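Side-chain contacts in protection of telomeres protein 1 (Schizosaccharomyces pombe, PDB 5USB), which binds single-stranded telomeric DNA of consensus sequence GGTTAC, protects the 3' overhang at chromosome ends and regulates telomerase and telomere length: residues S16-V21 with E125-E130; G84-M89 with E130-K135; T94-D97 with Y101-C104. The protein carries 1 engineered substitution. All coordinates share one frame; numbering follows the deposited sequence. Where two conformers were deposited one is given.

Contact 1: residues S16-V21 with E125-E130; sequences SFYAQV and EPELNE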
loop_
_atom_site.group_PDB
_atom_site.type_symbol
_atom_site.label_atom_id
_atom_site.label_comp_id
_atom_site.label_asym_id
_atom_site.label_seq_id
_atom_site.Cartn_x
_atom_site.Cartn_y
_atom_site.Cartn_z
ATOM N N SER A 16 -5.424 4.539 -8.168
ATOM C CA SER A 16 -6.337 3.928 -7.231
ATOM C C SER A 16 -6.229 2.418 -7.292
ATOM O O SER A 16 -6.089 1.852 -8.372
ATOM C CB SER A 16 -7.782 4.344 -7.558
ATOM O OG SER A 16 -7.919 5.748 -7.554
ATOM N N PHE A 17 -6.316 1.755 -6.131
ATOM C CA PHE A 17 -6.142 0.308 -6.094
ATOM C C PHE A 17 -6.726 -0.267 -4.814
ATOM O O PHE A 17 -6.899 0.431 -3.815
ATOM C CB PHE A 17 -4.660 -0.085 -6.227
ATOM C CG PHE A 17 -3.750 0.582 -5.242
ATOM C CD1 PHE A 17 -3.556 0.036 -3.985
ATOM C CD2 PHE A 17 -3.050 1.719 -5.596
ATOM C CE1 PHE A 17 -2.724 0.654 -3.077
ATOM C CE2 PHE A 17 -2.190 2.337 -4.692
ATOM C CZ PHE A 17 -2.037 1.792 -3.428
ATOM N N TYR A 18 -6.990 -1.562 -4.864
ATOM C CA TYR A 18 -7.343 -2.390 -3.725
ATOM C C TYR A 18 -6.087 -3.152 -3.303
ATOM O O TYR A 18 -5.304 -3.588 -4.149
ATOM C CB TYR A 18 -8.442 -3.395 -4.108
ATOM C CG TYR A 18 -9.801 -2.775 -4.330
ATOM C CD1 TYR A 18 -10.687 -2.714 -3.282
ATOM C CD2 TYR A 18 -10.187 -2.299 -5.571
ATOM C CE1 TYR A 18 -11.936 -2.160 -3.454
ATOM C CE2 TYR A 18 -11.427 -1.740 -5.759
ATOM C CZ TYR A 18 -12.293 -1.674 -4.710
ATOM O OH TYR A 18 -13.565 -1.113 -4.868
ATOM N N ALA A 19 -5.916 -3.348 -2.005
ATOM C CA ALA A 19 -4.730 -4.050 -1.534
ATOM C C ALA A 19 -4.973 -4.614 -0.147
ATOM O O ALA A 19 -5.898 -4.213 0.570
ATOM C CB ALA A 19 -3.531 -3.121 -1.515
ATOM N N GLN A 20 -4.121 -5.558 0.226
ATOM C CA GLN A 20 -4.090 -6.097 1.572
ATOM C C GLN A 20 -2.892 -5.529 2.328
ATOM O O GLN A 20 -1.794 -5.402 1.775
ATOM C CB GLN A 20 -4.015 -7.621 1.557
ATOM C CG GLN A 20 -4.235 -8.178 2.950
ATOM C CD GLN A 20 -4.401 -9.672 3.003
ATOM O OE1 GLN A 20 -3.852 -10.400 2.187
ATOM N NE2 GLN A 20 -5.105 -10.143 4.039
ATOM N N VAL A 21 -3.130 -5.152 3.581
ATOM C CA VAL A 21 -2.098 -4.568 4.425
ATOM C C VAL A 21 -1.253 -5.689 5.008
ATOM O O VAL A 21 -1.757 -6.565 5.728
ATOM C CB VAL A 21 -2.704 -3.704 5.537
ATOM C CG1 VAL A 21 -1.600 -3.165 6.429
ATOM C CG2 VAL A 21 -3.498 -2.597 4.957
ATOM N N GLU A 125 -16.038 -8.285 0.336
ATOM C CA GLU A 125 -16.309 -7.669 -0.895
ATOM C C GLU A 125 -15.707 -8.386 -2.082
ATOM O O GLU A 125 -14.586 -8.732 -2.082
ATOM C CB GLU A 125 -15.814 -6.250 -0.815
ATOM C CG GLU A 125 -16.620 -5.479 0.195
ATOM C CD GLU A 125 -18.075 -5.377 -0.195
ATOM O OE1 GLU A 125 -18.971 -5.626 0.621
ATOM O OE2 GLU A 125 -18.305 -5.070 -1.363
ATOM N N PRO A 126 -16.489 -8.592 -3.129
ATOM C CA PRO A 126 -15.963 -9.192 -4.338
ATOM C C PRO A 126 -14.735 -8.536 -4.989
ATOM O O PRO A 126 -14.046 -9.229 -5.657
ATOM C CB PRO A 126 -17.146 -9.062 -5.289
ATOM C CG PRO A 126 -18.276 -9.260 -4.413
ATOM C CD PRO A 126 -17.966 -8.606 -3.134
ATOM N N GLU A 127 -14.508 -7.245 -4.847
ATOM C CA GLU A 127 -13.352 -6.650 -5.437
ATOM C C GLU A 127 -12.105 -7.209 -4.808
ATOM O O GLU A 127 -11.063 -6.977 -5.316
ATOM C CB GLU A 127 -13.350 -5.143 -5.281
ATOM C CG GLU A 127 -14.261 -4.403 -6.239
ATOM C CD GLU A 127 -13.899 -4.552 -7.689
ATOM O OE1 GLU A 127 -14.784 -4.371 -8.514
ATOM O OE2 GLU A 127 -12.755 -4.815 -8.020
ATOM N N LEU A 128 -12.231 -7.920 -3.706
ATOM C CA LEU A 128 -11.043 -8.533 -3.124
ATOM C C LEU A 128 -10.807 -9.960 -3.613
ATOM O O LEU A 128 -9.839 -10.601 -3.192
ATOM C CB LEU A 128 -11.149 -8.526 -1.606
ATOM C CG LEU A 128 -11.503 -7.192 -0.963
ATOM C CD1 LEU A 128 -11.690 -7.396 0.498
ATOM C CD2 LEU A 128 -10.429 -6.143 -1.224
ATOM N N ASN A 129 -11.674 -10.487 -4.473
ATOM C CA ASN A 129 -11.562 -11.899 -4.832
ATOM C C ASN A 129 -10.268 -12.209 -5.552
ATOM O O ASN A 129 -9.735 -13.312 -5.404
ATOM C CB ASN A 129 -12.730 -12.322 -5.721
ATOM C CG ASN A 129 -14.025 -12.491 -4.958
ATOM O OD1 ASN A 129 -14.056 -12.543 -3.728
ATOM N ND2 ASN A 129 -15.117 -12.569 -5.700
ATOM N N GLU A 130 -9.757 -11.277 -6.357
ATOM C CA GLU A 130 -8.523 -11.544 -7.084
ATOM C C GLU A 130 -7.313 -11.542 -6.174
ATOM O O GLU A 130 -6.376 -12.312 -6.394
ATOM C CB GLU A 130 -8.311 -10.529 -8.202
ATOM C CG GLU A 130 -9.092 -10.852 -9.446
ATOM C CD GLU A 130 -8.778 -9.911 -10.596
ATOM O OE1 GLU A 130 -7.934 -8.981 -10.426
ATOM O OE2 GLU A 130 -9.375 -10.120 -11.683
#
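Tyr-18 meets Glu-127 through one face of its ring, and this is where the two segments fit most closely. CB of Glu-127 sits 3.8 Å from the centroid of the Tyr-18 ring and only 16° off the ring normal, a CH-pi contact shifted somewhat toward the rim. The next carbon extends the overlap outward: CG of Glu-127 lies 3.6 Å from OH of Tyr-18. A bend at the second torsion of Glu-127 (chi2 -63°) turns the chain back over the ring instead of away from it, so that the carboxylate plane ends only 19° from that of the phenol, with OE2 4.0 Å from CE2 of Tyr-18. No hydrogen bond crosses the contact; the acid contributes its methylene groups and a flat carboxylate, not a charge pair.

Leu-128 works from the inner side. Its CD2 approaches CD1 of Tyr-18 at 4.0 Å, and the leucine is buried, sharing Val-121 of strand 117-121 with the tyrosine. Here the ssDNA-binding domain shows its OB-fold: strand 14-26 is a wall of the barrel, and the short 3-10 turn 126-128 leads into the C-terminal helix 129-138, which lies against the outside of that wall. The N-H of Asn-129 reaches the carbonyl of Pro-126 (N to O 2.9 Å), carrying the turn into the helix.

Going outward, the packing thins. Tyr-18 is partly exposed, with its ring also meeting that of Phe-3, while Glu-127, exposed apart from this overlap, has its carboxylate beside the outer end of the ring.

Contact 2: residues G84-M89 with E130-K135; sequences GDYVVM and EIKSRK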
loop_
_atom_site.group_PDB
_atom_site.type_symbol
_atom_site.label_atom_id
_atom_site.label_comp_id
_atom_site.label_asym_id
_atom_site.label_seq_id
_atom_site.Cartn_x
_atom_site.Cartn_y
_atom_site.Cartn_z
ATOM N N GLY A 84 -3.316 -7.195 7.933
ATOM C CA GLY A 84 -4.300 -8.159 7.465
ATOM C C GLY A 84 -5.572 -7.539 6.933
ATOM O O GLY A 84 -6.316 -8.202 6.176
ATOM N N ASP A 85 -5.817 -6.274 7.255
ATOM C CA ASP A 85 -6.959 -5.580 6.694
ATOM C C ASP A 85 -6.809 -5.393 5.175
ATOM O O ASP A 85 -5.705 -5.367 4.605
ATOM C CB ASP A 85 -7.127 -4.199 7.322
ATOM C CG ASP A 85 -7.657 -4.226 8.721
ATOM O OD1 ASP A 85 -8.117 -5.284 9.213
ATOM O OD2 ASP A 85 -7.619 -3.135 9.339
ATOM N N TYR A 86 -7.954 -5.248 4.510
ATOM C CA TYR A 86 -7.997 -4.842 3.120
ATOM C C TYR A 86 -8.334 -3.369 3.046
ATOM O O TYR A 86 -9.093 -2.857 3.878
ATOM C CB TYR A 86 -9.026 -5.667 2.345
ATOM C CG TYR A 86 -8.717 -7.130 2.333
ATOM C CD1 TYR A 86 -7.922 -7.663 1.353
ATOM C CD2 TYR A 86 -9.214 -7.967 3.307
ATOM C CE1 TYR A 86 -7.620 -9.007 1.328
ATOM C CE2 TYR A 86 -8.907 -9.302 3.309
ATOM C CZ TYR A 86 -8.121 -9.819 2.305
ATOM O OH TYR A 86 -7.821 -11.182 2.289
ATOM N N VAL A 87 -7.704 -2.678 2.115
ATOM C CA VAL A 87 -7.893 -1.249 1.947
ATOM C C VAL A 87 -8.167 -0.945 0.474
ATOM O O VAL A 87 -7.764 -1.680 -0.433
ATOM C CB VAL A 87 -6.707 -0.405 2.468
ATOM C CG1 VAL A 87 -6.523 -0.547 3.984
ATOM C CG2 VAL A 87 -5.424 -0.760 1.781
ATOM N N VAL A 88 -8.863 0.167 0.252
ATOM C CA VAL A 88 -9.012 0.777 -1.067
ATOM C C VAL A 88 -8.425 2.174 -0.967
ATOM O O VAL A 88 -8.817 2.964 -0.102
ATOM C CB VAL A 88 -10.472 0.786 -1.563
ATOM C CG1 VAL A 88 -11.425 1.473 -0.611
ATOM C CG2 VAL A 88 -10.490 1.353 -2.993
ATOM N N MET A 89 -7.434 2.449 -1.809
ATOM C CA MET A 89 -6.741 3.730 -1.854
ATOM C C MET A 89 -7.146 4.399 -3.158
ATOM O O MET A 89 -7.062 3.784 -4.210
ATOM C CB MET A 89 -5.225 3.493 -1.753
ATOM C CG MET A 89 -4.941 2.774 -0.384
ATOM S SD MET A 89 -3.248 2.507 0.126
ATOM C CE MET A 89 -2.736 4.184 0.102
ATOM N N GLU A 130 -9.757 -11.277 -6.357
ATOM C CA GLU A 130 -8.523 -11.544 -7.084
ATOM C C GLU A 130 -7.313 -11.542 -6.174
ATOM O O GLU A 130 -6.376 -12.312 -6.394
ATOM C CB GLU A 130 -8.311 -10.529 -8.202
ATOM C CG GLU A 130 -9.092 -10.852 -9.446
ATOM C CD GLU A 130 -8.778 -9.911 -10.596
ATOM O OE1 GLU A 130 -7.934 -8.981 -10.426
ATOM O OE2 GLU A 130 -9.375 -10.120 -11.683
ATOM N N ILE A 131 -7.274 -10.637 -5.192
ATOM C CA ILE A 131 -6.176 -10.668 -4.228
ATOM C C ILE A 131 -6.124 -12.015 -3.542
ATOM O O ILE A 131 -5.053 -12.597 -3.380
ATOM C CB ILE A 131 -6.315 -9.531 -3.206
ATOM C CG1 ILE A 131 -6.030 -8.185 -3.855
ATOM C CG2 ILE A 131 -5.394 -9.774 -2.007
ATOM C CD1 ILE A 131 -6.540 -7.028 -3.052
ATOM N N LYS A 132 -7.280 -12.500 -3.064
ATOM C CA LYS A 132 -7.328 -13.766 -2.344
ATOM C C LYS A 132 -6.894 -14.901 -3.244
ATOM O O LYS A 132 -6.201 -15.831 -2.810
ATOM C CB LYS A 132 -8.745 -13.980 -1.835
ATOM C CG LYS A 132 -9.132 -13.002 -0.768
ATOM C CD LYS A 132 -10.562 -13.177 -0.350
ATOM C CE LYS A 132 -10.947 -12.153 0.668
ATOM N NZ LYS A 132 -12.360 -12.333 1.024
ATOM N N SER A 133 -7.291 -14.826 -4.504
ATOM C CA SER A 133 -6.947 -15.854 -5.471
ATOM C C SER A 133 -5.465 -15.827 -5.801
ATOM O O SER A 133 -4.817 -16.875 -5.856
ATOM C CB SER A 133 -7.773 -15.668 -6.733
ATOM O OG SER A 133 -7.498 -16.739 -7.610
ATOM N N ARG A 134 -4.907 -14.639 -6.046
ATOM C CA ARG A 134 -3.471 -14.545 -6.302
ATOM C C ARG A 134 -2.642 -14.921 -5.074
ATOM O O ARG A 134 -1.551 -15.500 -5.206
ATOM C CB ARG A 134 -3.121 -13.133 -6.774
ATOM C CG ARG A 134 -3.535 -12.866 -8.222
ATOM C CD ARG A 134 -2.900 -11.631 -8.769
ATOM N NE ARG A 134 -3.392 -10.511 -8.003
ATOM C CZ ARG A 134 -4.408 -9.742 -8.353
ATOM N NH1 ARG A 134 -5.061 -9.913 -9.521
ATOM N NH2 ARG A 134 -4.756 -8.769 -7.534
ATOM N N LYS A 135 -3.093 -14.566 -3.872
ATOM C CA LYS A 135 -2.356 -14.994 -2.685
ATOM C C LYS A 135 -2.158 -16.503 -2.711
ATOM O O LYS A 135 -1.064 -16.999 -2.434
ATOM C CB LYS A 135 -3.059 -14.551 -1.391
ATOM C CG LYS A 135 -2.275 -14.882 -0.142
ATOM C CD LYS A 135 -2.907 -14.281 1.071
ATOM C CE LYS A 135 -2.291 -14.837 2.348
ATOM N NZ LYS A 135 -0.814 -14.938 2.229
#
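This is a small helix-on-strand packing contact at the outer surface of the barrel, where the C-terminal helix 129-138 rests on strand 86-90 through one aromatic side chain, Tyr-86. Two consecutive helix residues receive it, in different ways. Ile-131 comes to the edge of the ring, close to its plane, with CG2 4.1 Å from CE1 of Tyr-86. Its first torsion (chi1 -71°) places that methyl anti to the backbone N and turns it to the tyrosine, and the isoleucine and the tyrosine run antiparallel, overlapping at this edge.

Lys-132 instead crosses the phenol at about a right angle. With its outer torsions all near 180° the lysine is straight, and its aliphatic part runs past the hydroxyl end of the ring: CE is 3.7 Å from OH of Tyr-86, and CG of the same lysine is 3.8 Å from that oxygen. The charged end has another use, since NZ of Lys-132 is hydrogen-bonded to the carbonyl of Ser-123. The lysine is thus tethered at its tip while its methylenes pack, and no hydrogen bond joins the two segments.

One turn along the helix, NH1 of Arg-134 forms a salt bridge with OE1 of Glu-130 at 3.2 Å. The nitrogen meets that oxygen from above the carboxylate, 50° out of its plane, and the carbonyl oxygen of Glu-130 lies over the centre of the guanidinium group. NE of Arg-134 bonds to the carbonyl of Asp-37, and NZ of Lys-135 to the hydroxyl of Tyr-38, so the helix is fastened to a loop of the barrel as well. Gln-20, Val-121 and Leu-128 complete the surroundings of Tyr-86, whose position is that of an outward-facing residue on a barrel strand of an OB-fold, covered here by a C-terminal helix.

Contact 3: residues T94-D97 with Y101-C104; sequences TKID and YLEC. With nucleotides of chain B.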
loop_
_atom_site.group_PDB
_atom_site.type_symbol
_atom_site.label_atom_id
_atom_site.label_comp_id
_atom_site.label_asym_id
_atom_site.label_seq_id
_atom_site.Cartn_x
_atom_site.Cartn_y
_atom_site.Cartn_z
ATOM N N THR A 94 2.074 8.633 -6.444
ATOM C CA THR A 94 3.275 7.827 -6.330
ATOM C C THR A 94 4.517 8.671 -6.602
ATOM O O THR A 94 4.472 9.713 -7.262
ATOM C CB THR A 94 3.249 6.669 -7.312
ATOM O OG1 THR A 94 3.306 7.210 -8.632
ATOM C CG2 THR A 94 1.995 5.875 -7.167
ATOM N N LYS A 95 5.635 8.214 -6.062
ATOM C CA LYS A 95 6.914 8.865 -6.283
ATOM C C LYS A 95 7.990 7.802 -6.222
ATOM O O LYS A 95 7.725 6.613 -5.997
ATOM C CB LYS A 95 7.178 9.975 -5.265
ATOM C CG LYS A 95 7.237 9.511 -3.828
ATOM C CD LYS A 95 7.579 10.637 -2.879
ATOM C CE LYS A 95 9.049 10.960 -2.911
ATOM N NZ LYS A 95 9.490 11.443 -1.589
ATOM N N ILE A 96 9.220 8.253 -6.434
ATOM C CA ILE A 96 10.407 7.421 -6.343
ATOM C C ILE A 96 11.236 7.960 -5.199
ATOM O O ILE A 96 11.377 9.183 -5.061
ATOM C CB ILE A 96 11.207 7.463 -7.659
ATOM C CG1 ILE A 96 10.359 6.905 -8.794
ATOM C CG2 ILE A 96 12.490 6.710 -7.500
ATOM C CD1 ILE A 96 10.115 5.409 -8.681
ATOM N N ASP A 97 11.774 7.064 -4.374
ATOM C CA ASP A 97 12.550 7.519 -3.235
ATOM C C ASP A 97 14.006 7.717 -3.650
ATOM O O ASP A 97 14.369 7.617 -4.828
ATOM C CB ASP A 97 12.398 6.576 -2.031
ATOM C CG ASP A 97 13.049 5.210 -2.209
ATOM O OD1 ASP A 97 13.882 5.016 -3.104
ATOM O OD2 ASP A 97 12.735 4.288 -1.395
ATOM N N TYR A 101 13.172 3.395 -5.517
ATOM C CA TYR A 101 12.016 2.523 -5.331
ATOM C C TYR A 101 10.717 3.325 -5.338
ATOM O O TYR A 101 10.667 4.461 -4.871
ATOM C CB TYR A 101 12.130 1.748 -4.018
ATOM C CG TYR A 101 13.378 0.924 -3.937
ATOM C CD1 TYR A 101 13.489 -0.248 -4.673
ATOM C CD2 TYR A 101 14.453 1.337 -3.172
ATOM C CE1 TYR A 101 14.682 -1.011 -4.630
ATOM C CE2 TYR A 101 15.619 0.586 -3.124
ATOM C CZ TYR A 101 15.716 -0.572 -3.842
ATOM O OH TYR A 101 16.877 -1.303 -3.785
ATOM N N LEU A 102 9.681 2.721 -5.895
ATOM C CA LEU A 102 8.347 3.290 -5.883
ATOM C C LEU A 102 7.821 3.362 -4.458
ATOM O O LEU A 102 8.064 2.462 -3.639
ATOM C CB LEU A 102 7.418 2.420 -6.721
ATOM C CG LEU A 102 6.897 2.923 -8.046
ATOM C CD1 LEU A 102 5.889 1.919 -8.619
ATOM C CD2 LEU A 102 6.272 4.276 -7.909
ATOM N N GLU A 103 7.114 4.439 -4.157
ATOM C CA GLU A 103 6.387 4.528 -2.914
ATOM C C GLU A 103 5.138 5.364 -3.157
ATOM O O GLU A 103 5.010 6.059 -4.163
ATOM C CB GLU A 103 7.257 5.113 -1.783
ATOM C CG GLU A 103 7.871 6.453 -2.100
ATOM C CD GLU A 103 8.701 7.032 -0.960
ATOM O OE1 GLU A 103 8.746 6.429 0.130
ATOM O OE2 GLU A 103 9.298 8.110 -1.173
ATOM N N CYS A 104 4.193 5.235 -2.239
ATOM C CA CYS A 104 2.941 5.967 -2.271
ATOM C C CYS A 104 2.913 6.963 -1.119
ATOM O O CYS A 104 3.324 6.645 -0.001
ATOM C CB CYS A 104 1.787 4.971 -2.199
ATOM S SG CYS A 104 0.153 5.626 -2.039
ATOM P P DG B 2 12.363 16.319 5.990
ATOM O OP1 DG B 2 12.900 17.093 7.126
ATOM O OP2 DG B 2 12.941 16.455 4.648
ATOM O "O5'" DG B 2 12.412 14.786 6.402
ATOM C "C5'" DG B 2 11.916 14.361 7.668
ATOM C "C4'" DG B 2 11.768 12.860 7.654
ATOM O "O4'" DG B 2 10.527 12.453 7.048
ATOM C "C3'" DG B 2 12.827 12.137 6.842
ATOM O "O3'" DG B 2 13.961 12.039 7.682
ATOM C "C2'" DG B 2 12.152 10.802 6.583
ATOM C "C1'" DG B 2 10.695 11.185 6.411
ATOM N N9 DG B 2 10.263 11.329 5.030
ATOM C C8 DG B 2 10.080 12.515 4.377
ATOM N N7 DG B 2 9.682 12.370 3.146
ATOM C C5 DG B 2 9.635 11.000 2.964
ATOM C C6 DG B 2 9.285 10.244 1.821
ATOM O O6 DG B 2 8.911 10.650 0.722
ATOM N N1 DG B 2 9.387 8.879 2.059
ATOM C C2 DG B 2 9.750 8.317 3.258
ATOM N N2 DG B 2 9.767 6.986 3.301
ATOM N N3 DG B 2 10.083 9.014 4.331
ATOM C C4 DG B 2 9.999 10.341 4.115
ATOM P P DT B 4 17.836 5.173 7.133
ATOM O OP1 DT B 4 18.359 4.545 8.336
ATOM O OP2 DT B 4 18.741 5.874 6.243
ATOM O "O5'" DT B 4 17.138 3.988 6.336
ATOM C "C5'" DT B 4 15.978 3.362 6.856
ATOM C "C4'" DT B 4 15.434 2.344 5.884
ATOM O "O4'" DT B 4 14.853 3.029 4.749
ATOM C "C3'" DT B 4 16.463 1.372 5.306
ATOM O "O3'" DT B 4 15.827 0.117 5.064
ATOM C "C2'" DT B 4 16.791 2.002 3.967
ATOM C "C1'" DT B 4 15.426 2.530 3.560
ATOM N N1 DT B 4 15.440 3.622 2.573
ATOM C C2 DT B 4 14.571 3.556 1.512
ATOM O O2 DT B 4 13.746 2.678 1.384
ATOM N N3 DT B 4 14.642 4.618 0.655
ATOM C C4 DT B 4 15.502 5.692 0.725
ATOM O O4 DT B 4 15.457 6.565 -0.129
ATOM C C5 DT B 4 16.395 5.692 1.854
ATOM C C7 DT B 4 17.360 6.825 2.013
ATOM C C6 DT B 4 16.334 4.660 2.700
ATOM P P DA B 5 16.614 -1.251 5.144
ATOM O OP1 DA B 5 17.306 -1.303 6.413
ATOM O OP2 DA B 5 17.295 -1.465 3.894
ATOM O "O5'" DA B 5 15.436 -2.305 5.214
ATOM C "C5'" DA B 5 14.609 -2.366 6.359
ATOM C "C4'" DA B 5 13.373 -3.152 6.015
ATOM O "O4'" DA B 5 12.568 -2.379 5.106
ATOM C "C3'" DA B 5 13.652 -4.470 5.300
ATOM O "O3'" DA B 5 12.701 -5.463 5.687
ATOM C "C2'" DA B 5 13.544 -4.086 3.836
ATOM C "C1'" DA B 5 12.478 -3.009 3.847
ATOM N N9 DA B 5 12.639 -1.970 2.841
ATOM C C8 DA B 5 13.780 -1.274 2.545
ATOM N N7 DA B 5 13.616 -0.358 1.630
ATOM C C5 DA B 5 12.262 -0.414 1.343
ATOM C C6 DA B 5 11.455 0.312 0.460
ATOM N N6 DA B 5 11.910 1.288 -0.321
ATOM N N1 DA B 5 10.147 -0.011 0.398
ATOM C C2 DA B 5 9.695 -0.994 1.175
ATOM N N3 DA B 5 10.351 -1.742 2.050
ATOM C C4 DA B 5 11.647 -1.397 2.088
HETATM O O HOH W 1 10.136 3.413 -1.450
#
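OD1 of Asp-97 is gripped by two backbone N-H groups, that of Tyr-101 across the hairpin (N to OD1 3.0 Å) and that of Leu-99, which closes an Asx turn. The Tyr-101 nitrogen comes from well above the carboxylate plane, and the Asp-97 N-H bonds in return to the carbonyl of Tyr-101. Held this way, the carboxylate presents OD2 to the DNA: N3 of thymine DT4 of chain B donates to it almost straight (2.8 Å, 169°), while a water links OD2 to Leu-102 O and to N6 of DA5 of chain B. With an alanine at Asp-97, thymine N3 and the Tyr-101 amide would probably lose their shared acceptor group, leaving the turn less firmly tied.

Lys-95 and Glu-103, a hydrogen-bonded antiparallel pair, run alongside each other. Matching first torsions, CG tucked between N and carbonyl carbon (chi1 61° and 55°), set Lys-95 CG 3.6 Å from Glu-103 CG and aim both ends at guanine DG2 of chain B: OE1 of Glu-103 accepts from N1 at 3.2 Å and weakly from N2, and NZ of Lys-95 donates to O6, though that distance is modelled doubtfully short. A salt bridge, its hydrogen bond weak (Lys-95 NZ to Glu-103 OE2, 3.4 Å), joins the two.

The non-hydrogen-bonded pair Ile-96 and Leu-102 packs on the other face, completing a base-reading beta hairpin of an OB-fold.

How the contacts relate
Contacts 1 and 2 form one packing surface: their centres lie 4 Å apart, they share Glu-130 and helix 129-138, and strands 14-26 and 86-90 are sheet neighbours, probably bonded between Val-21 O and Gly-84 N at 2.8 Å. Contact 3 sits across the chain's centre, about 21 Å from contact 1 and 20 Å from contact 2, centre to centre. It alone meets the bound bases; the nearest atoms of contacts 1 and 2 stay about 11 and 12 Å from the nucleic acid. Yet strand 86-90 precedes 92-96, and Met-89 CE packs on Cys-104 SG at 3.9 Å in one cysteine conformer, so one barrel carries helix and DNA on opposite sides.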